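Local coordinates for protein aminotransferase TlmJ (Streptoalloteichus hindustanus, PDB 5UID) that probably transfers amino groups with pyridoxal 5'-phosphate as cofactor, as a member of the DegT/DnrJ/EryC1 aminotransferase family, at residues Ala252-Gly255 with Ser256-Arg260; Leu14-Ala17 with Glu18-Ala21. All coordinates share one frame; numbering follows the deposited sequence.

Contact 1 of 2, residues Ala252-Gly255 with Ser256-Arg260; sequences ASIG and SVQLR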
ATOM      1  N   ALA A 252      -6.836 -10.137   3.572  1.00 26.48           N
ATOM      2  CA  ALA A 252      -8.178 -10.159   4.145  1.00 28.86           C
ATOM      3  C   ALA A 252      -8.492 -11.509   4.779  1.00 31.78           C
ATOM      4  O   ALA A 252      -9.121 -11.570   5.842  1.00 29.03           O
ATOM      5  CB  ALA A 252      -9.212  -9.814   3.073  1.00 22.04           C
ATOM      6  N   SER A 253      -8.065 -12.605   4.143  1.00 28.22           N
ATOM      7  CA  SER A 253      -8.327 -13.924   4.712  1.00 32.73           C
ATOM      8  C   SER A 253      -7.568 -14.118   6.019  1.00 28.69           C
ATOM      9  O   SER A 253      -8.070 -14.761   6.947  1.00 31.08           O
ATOM     10  CB  SER A 253      -7.961 -15.019   3.711  1.00 32.44           C
ATOM     11  OG  SER A 253      -6.558 -15.129   3.553  1.00 41.08           O
ATOM     12  N   ILE A 254      -6.354 -13.572   6.107  1.00 26.86           N
ATOM     13  CA  ILE A 254      -5.641 -13.554   7.380  1.00 31.49           C
ATOM     14  C   ILE A 254      -6.406 -12.726   8.406  1.00 33.51           C
ATOM     15  O   ILE A 254      -6.483 -13.088   9.586  1.00 35.32           O
ATOM     16  CB  ILE A 254      -4.208 -13.025   7.178  1.00 28.67           C
ATOM     17  CG1 ILE A 254      -3.428 -13.951   6.244  1.00 22.50           C
ATOM     18  CG2 ILE A 254      -3.487 -12.879   8.512  1.00 25.68           C
ATOM     19  CD1 ILE A 254      -2.014 -13.483   5.981  1.00 24.67           C
ATOM     20  N   GLY A 255      -6.989 -11.606   7.970  1.00 31.50           N
ATOM     21  CA  GLY A 255      -7.690 -10.731   8.899  1.00 27.10           C
ATOM     22  C   GLY A 255      -8.876 -11.398   9.570  1.00 27.24           C
ATOM     23  O   GLY A 255      -9.111 -11.210  10.766  1.00 24.83           O
ATOM     24  N   SER A 256      -9.650 -12.176   8.809  1.00 22.37           N
ATOM     25  CA  SER A 256     -10.785 -12.875   9.398  1.00 32.64           C
ATOM     26  C   SER A 256     -10.327 -13.865  10.462  1.00 30.69           C
ATOM     27  O   SER A 256     -10.999 -14.042  11.484  1.00 28.47           O
ATOM     28  CB  SER A 256     -11.592 -13.585   8.311  1.00 27.14           C
ATOM     29  OG  SER A 256     -12.312 -12.654   7.525  1.00 44.72           O
ATOM     30  N   VAL A 257      -9.182 -14.514  10.240  1.00 29.77           N
ATOM     31  CA  VAL A 257      -8.656 -15.444  11.235  1.00 30.22           C
ATOM     32  C   VAL A 257      -8.175 -14.683  12.465  1.00 26.12           C
ATOM     33  O   VAL A 257      -8.482 -15.056  13.604  1.00 24.13           O
ATOM     34  CB  VAL A 257      -7.535 -16.306  10.626  1.00 30.53           C
ATOM     35  CG1 VAL A 257      -6.916 -17.198  11.691  1.00 28.59           C
ATOM     36  CG2 VAL A 257      -8.070 -17.143   9.471  1.00 29.28           C
ATOM     37  N   GLN A 258      -7.421 -13.602  12.255  1.00 29.01           N
ATOM     38  CA  GLN A 258      -6.926 -12.810  13.378  1.00 32.03           C
ATOM     39  C   GLN A 258      -8.072 -12.187  14.165  1.00 29.59           C
ATOM     40  O   GLN A 258      -7.998 -12.068  15.395  1.00 35.67           O
ATOM     41  CB  GLN A 258      -5.971 -11.725  12.875  1.00 26.66           C
ATOM     42  CG  GLN A 258      -4.639 -12.251  12.370  1.00 29.85           C
ATOM     43  CD  GLN A 258      -3.608 -12.387  13.474  1.00 25.26           C
ATOM     44  OE1 GLN A 258      -3.244 -11.405  14.123  1.00 23.27           O
ATOM     45  NE2 GLN A 258      -3.133 -13.608  13.694  1.00 25.12           N
ATOM     46  N   LEU A 259      -9.141 -11.783  13.476  1.00 26.20           N
ATOM     47  CA  LEU A 259     -10.281 -11.186  14.165  1.00 28.02           C
ATOM     48  C   LEU A 259     -10.946 -12.184  15.106  1.00 26.05           C
ATOM     49  O   LEU A 259     -11.331 -11.829  16.227  1.00 27.02           O
ATOM     50  CB  LEU A 259     -11.284 -10.646  13.145  1.00 24.15           C
ATOM     51  CG  LEU A 259     -12.503  -9.916  13.709  1.00 29.11           C
ATOM     52  CD1 LEU A 259     -12.070  -8.815  14.667  1.00 27.51           C
ATOM     53  CD2 LEU A 259     -13.350  -9.349  12.583  1.00 33.15           C
ATOM     54  N   ARG A 260     -11.084 -13.441  14.675  1.00 29.05           N
ATOM     55  CA  ARG A 260     -11.664 -14.456  15.552  1.00 35.88           C
ATOM     56  C   ARG A 260     -10.777 -14.731  16.758  1.00 35.05           C
ATOM     57  O   ARG A 260     -11.282 -15.092  17.828  1.00 29.81           O
ATOM     58  CB  ARG A 260     -11.917 -15.750  14.778  1.00 40.06           C
ATOM     59  CG  ARG A 260     -13.123 -15.700  13.859  1.00 45.95           C
ATOM     60  CD  ARG A 260     -13.395 -17.058  13.231  1.00 57.97           C
ATOM     61  NE  ARG A 260     -12.422 -17.400  12.197  1.00 65.53           N
ATOM     62  CZ  ARG A 260     -12.587 -17.141  10.903  1.00 65.20           C
ATOM     63  NH1 ARG A 260     -13.688 -16.536  10.480  1.00 62.76           N
ATOM     64  NH2 ARG A 260     -11.650 -17.490  10.030  1.00 63.66           N
TER
HETATM   65  O   HOH W   1     -11.832 -13.098   4.954  1.00 27.01           O
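Ile254 lays its CG2 methyl alongside the aliphatic part of Gln258, one helical turn further on, with CG2 4.1 Å from Gln258 CG; the two side chains point the same way. Gln258 then bends at its second torsion (chi2 -87°), which leads the amide away from the turn. There NE2 bonds to Glu18 OE2 and Thr13 O, while OE1 accepts from Val190 N, so both ends of the buried amide are held. Beneath the side chains, Gln258 N gives a nearly straight bond to Ile254 O at 2.9 Å (168° at the hydrogen). Leu259 N bonds to Gly255 O at 2.8 Å, more bent at the hydrogen and with the donor tilted from the carbonyl plane. One residue earlier than Gln258, Val257 N reaches Ser253 O only weakly, at 3.5 Å. Ser256 N binds Ala252 O at 3.1 Å, and a water bridges the same two residues, 2.7 Å from Ser256 OG and donating a weak bond to Ala252 O. The same hydroxyl is hydrogen-bonded to Asp43 of helix 35-48. Such i to i+4 pairing is the regular ladder of an alpha-helix, here the early turns of helix 249-280, where Ile254 borders the pyridoxal-phosphate pocket.

Contact 2 of 2, residues Leu14-Ala17 with Glu18-Ala21; sequences LGEA and ELAA. With SO4 (sulfate ion), chain I.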
ATOM      1  N   LEU A  14       0.968 -15.266  14.304  1.00 27.47           N
ATOM      2  CA  LEU A  14       0.309 -15.889  13.165  1.00 28.25           C
ATOM      3  C   LEU A  14       0.863 -17.297  12.998  1.00 25.36           C
ATOM      4  O   LEU A  14       2.081 -17.498  13.048  1.00 25.55           O
ATOM      5  CB  LEU A  14       0.513 -15.073  11.884  1.00 25.11           C
ATOM      6  CG  LEU A  14      -0.336 -13.804  11.708  1.00 24.97           C
ATOM      7  CD1 LEU A  14       0.096 -12.676  12.639  1.00 26.76           C
ATOM      8  CD2 LEU A  14      -0.309 -13.337  10.260  1.00 24.75           C
ATOM      9  N   GLY A  15      -0.030 -18.266  12.807  1.00 33.02           N
ATOM     10  CA  GLY A  15       0.379 -19.655  12.756  1.00 33.14           C
ATOM     11  C   GLY A  15      -0.376 -20.507  11.754  1.00 35.32           C
ATOM     12  O   GLY A  15      -0.633 -20.072  10.626  1.00 27.61           O
ATOM     13  N   GLU A  16      -0.743 -21.725  12.164  1.00 33.73           N
ATOM     14  CA  GLU A  16      -1.313 -22.692  11.229  1.00 36.54           C
ATOM     15  C   GLU A  16      -2.667 -22.238  10.695  1.00 36.71           C
ATOM     16  O   GLU A  16      -2.963 -22.429   9.508  1.00 35.48           O
ATOM     17  CB  GLU A  16      -1.436 -24.061  11.898  1.00 43.48           C
ATOM     18  CG  GLU A  16      -0.106 -24.752  12.155  1.00 59.58           C
ATOM     19  CD  GLU A  16       0.604 -25.170  10.877  1.00 64.85           C
ATOM     20  OE1 GLU A  16      -0.049 -25.225   9.812  1.00 63.39           O
ATOM     21  OE2 GLU A  16       1.820 -25.446  10.941  1.00 68.38           O
ATOM     22  N   ALA A  17      -3.505 -21.645  11.548  1.00 32.86           N
ATOM     23  CA  ALA A  17      -4.824 -21.214  11.093  1.00 35.08           C
ATOM     24  C   ALA A  17      -4.713 -20.110  10.049  1.00 39.02           C
ATOM     25  O   ALA A  17      -5.457 -20.104   9.061  1.00 42.89           O
ATOM     26  CB  ALA A  17      -5.670 -20.755  12.280  1.00 27.23           C
ATOM     27  N   GLU A  18      -3.784 -19.171  10.246  1.00 32.55           N
ATOM     28  CA  GLU A  18      -3.560 -18.135   9.242  1.00 25.68           C
ATOM     29  C   GLU A  18      -2.940 -18.718   7.977  1.00 26.86           C
ATOM     30  O   GLU A  18      -3.251 -18.274   6.865  1.00 22.17           O
ATOM     31  CB  GLU A  18      -2.674 -17.027   9.814  1.00 25.62           C
ATOM     32  CG  GLU A  18      -3.337 -16.155  10.880  1.00 27.70           C
ATOM     33  CD  GLU A  18      -3.374 -16.801  12.259  1.00 31.29           C
ATOM     34  OE1 GLU A  18      -2.840 -17.919  12.420  1.00 29.78           O
ATOM     35  OE2 GLU A  18      -3.940 -16.183  13.187  1.00 24.90           O
ATOM     36  N   LEU A  19      -2.060 -19.713   8.126  1.00 28.88           N
ATOM     37  CA  LEU A  19      -1.466 -20.358   6.958  1.00 32.15           C
ATOM     38  C   LEU A  19      -2.518 -21.090   6.138  1.00 26.97           C
ATOM     39  O   LEU A  19      -2.494 -21.043   4.903  1.00 27.30           O
ATOM     40  CB  LEU A  19      -0.368 -21.329   7.390  1.00 29.30           C
ATOM     41  CG  LEU A  19       0.994 -20.742   7.755  1.00 32.88           C
ATOM     42  CD1 LEU A  19       1.856 -21.804   8.420  1.00 33.70           C
ATOM     43  CD2 LEU A  19       1.684 -20.175   6.518  1.00 24.91           C
ATOM     44  N   ALA A  20      -3.447 -21.776   6.808  1.00 28.19           N
ATOM     45  CA  ALA A  20      -4.489 -22.505   6.090  1.00 31.75           C
ATOM     46  C   ALA A  20      -5.361 -21.556   5.280  1.00 32.43           C
ATOM     47  O   ALA A  20      -5.798 -21.895   4.175  1.00 31.85           O
ATOM     48  CB  ALA A  20      -5.336 -23.316   7.071  1.00 27.13           C
ATOM     49  N   ALA A  21      -5.623 -20.359   5.812  1.00 29.34           N
ATOM     50  CA  ALA A  21      -6.366 -19.360   5.048  1.00 30.14           C
ATOM     51  C   ALA A  21      -5.589 -18.936   3.809  1.00 22.83           C
ATOM     52  O   ALA A  21      -6.146 -18.861   2.709  1.00 29.21           O
ATOM     53  CB  ALA A  21      -6.686 -18.151   5.929  1.00 32.23           C
TER
HETATM   54  S   SO4 I 405      -0.129 -21.982  15.835  0.86 80.00           S
HETATM   55  O1  SO4 I 405      -0.477 -20.564  15.809  0.86 78.58           O
HETATM   56  O2  SO4 I 405      -1.349 -22.778  15.930  0.86 86.35           O
HETATM   57  O3  SO4 I 405       0.718 -22.252  16.992  0.86 84.71           O
HETATM   58  O4  SO4 I 405       0.591 -22.340  14.616  0.86 77.14           O
HETATM   59  O   HOH W   2      -2.926 -20.095  14.183  1.00 30.82           O
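An N-terminal helix cap opens helix 16-28: Gly15 stands at the N-cap, and Glu18, three residues on, supplies the glutamate half of a capping box. Glycine has no side chain to return the bond, so the link runs one way, from Gly15 N to Glu18 OE1 at 2.9 Å. It is nearly straight at the hydrogen (170°), yet OE1 is met from above the carboxylate plane, 56° out of it. The glutamate folds back because its chain bends at chi2 (79°), and its CG packs 3.9 Å from Leu14 CG, the two side chains crossing at about a right angle. The other oxygen, OE2, engaged by Gln258 as well, makes a salt bridge to Arg261. With an alanine here instead of Glu18, Gly15 N is likely to lose its capping acceptor and Arg261 this charge partner. The first turn also closes through the backbone, Leu19 N to Gly15 O at 2.9 Å and Ala20 N to Glu16 O at 2.8 Å. Outward, Glu16 forms a salt bridge with Arg23 of the second subunit. A sulfate, probably from the crystallisation liquor, sits before the helix start, where the first amides would attract an anion: Glu16 N donates to its O4 at 2.9 Å. One water completes the cap, accepting from Ala17 N and donating both to Glu18 OE1 at 2.8 Å and to sulfate O1 at 3.0 Å.

Overall arrangement
Contact 1 is a run of helix interior, contact 2 a helix start. Contact 1 is largely buried in helix 249-280 beside the cofactor, built of backbone bonds and hydrocarbon, with a few buried polar groups bonded to neighbouring elements. Contact 2 is the partly exposed start of helix 16-28; its chemistry is that of a charged cap, with carboxylate, sulfate and water accepting from the first amides, and one face turned to the second subunit. Their centres lie 9 Å apart. Ile254 CG2 packs on Leu14 CD2, just before helix 16-28, at 3.7 Å, and helix meets helix at Val257 and Glu18. Both also reach Phe26 of the second subunit, through Ile254 in contact 1 and through Leu14 and Glu18 in contact 2.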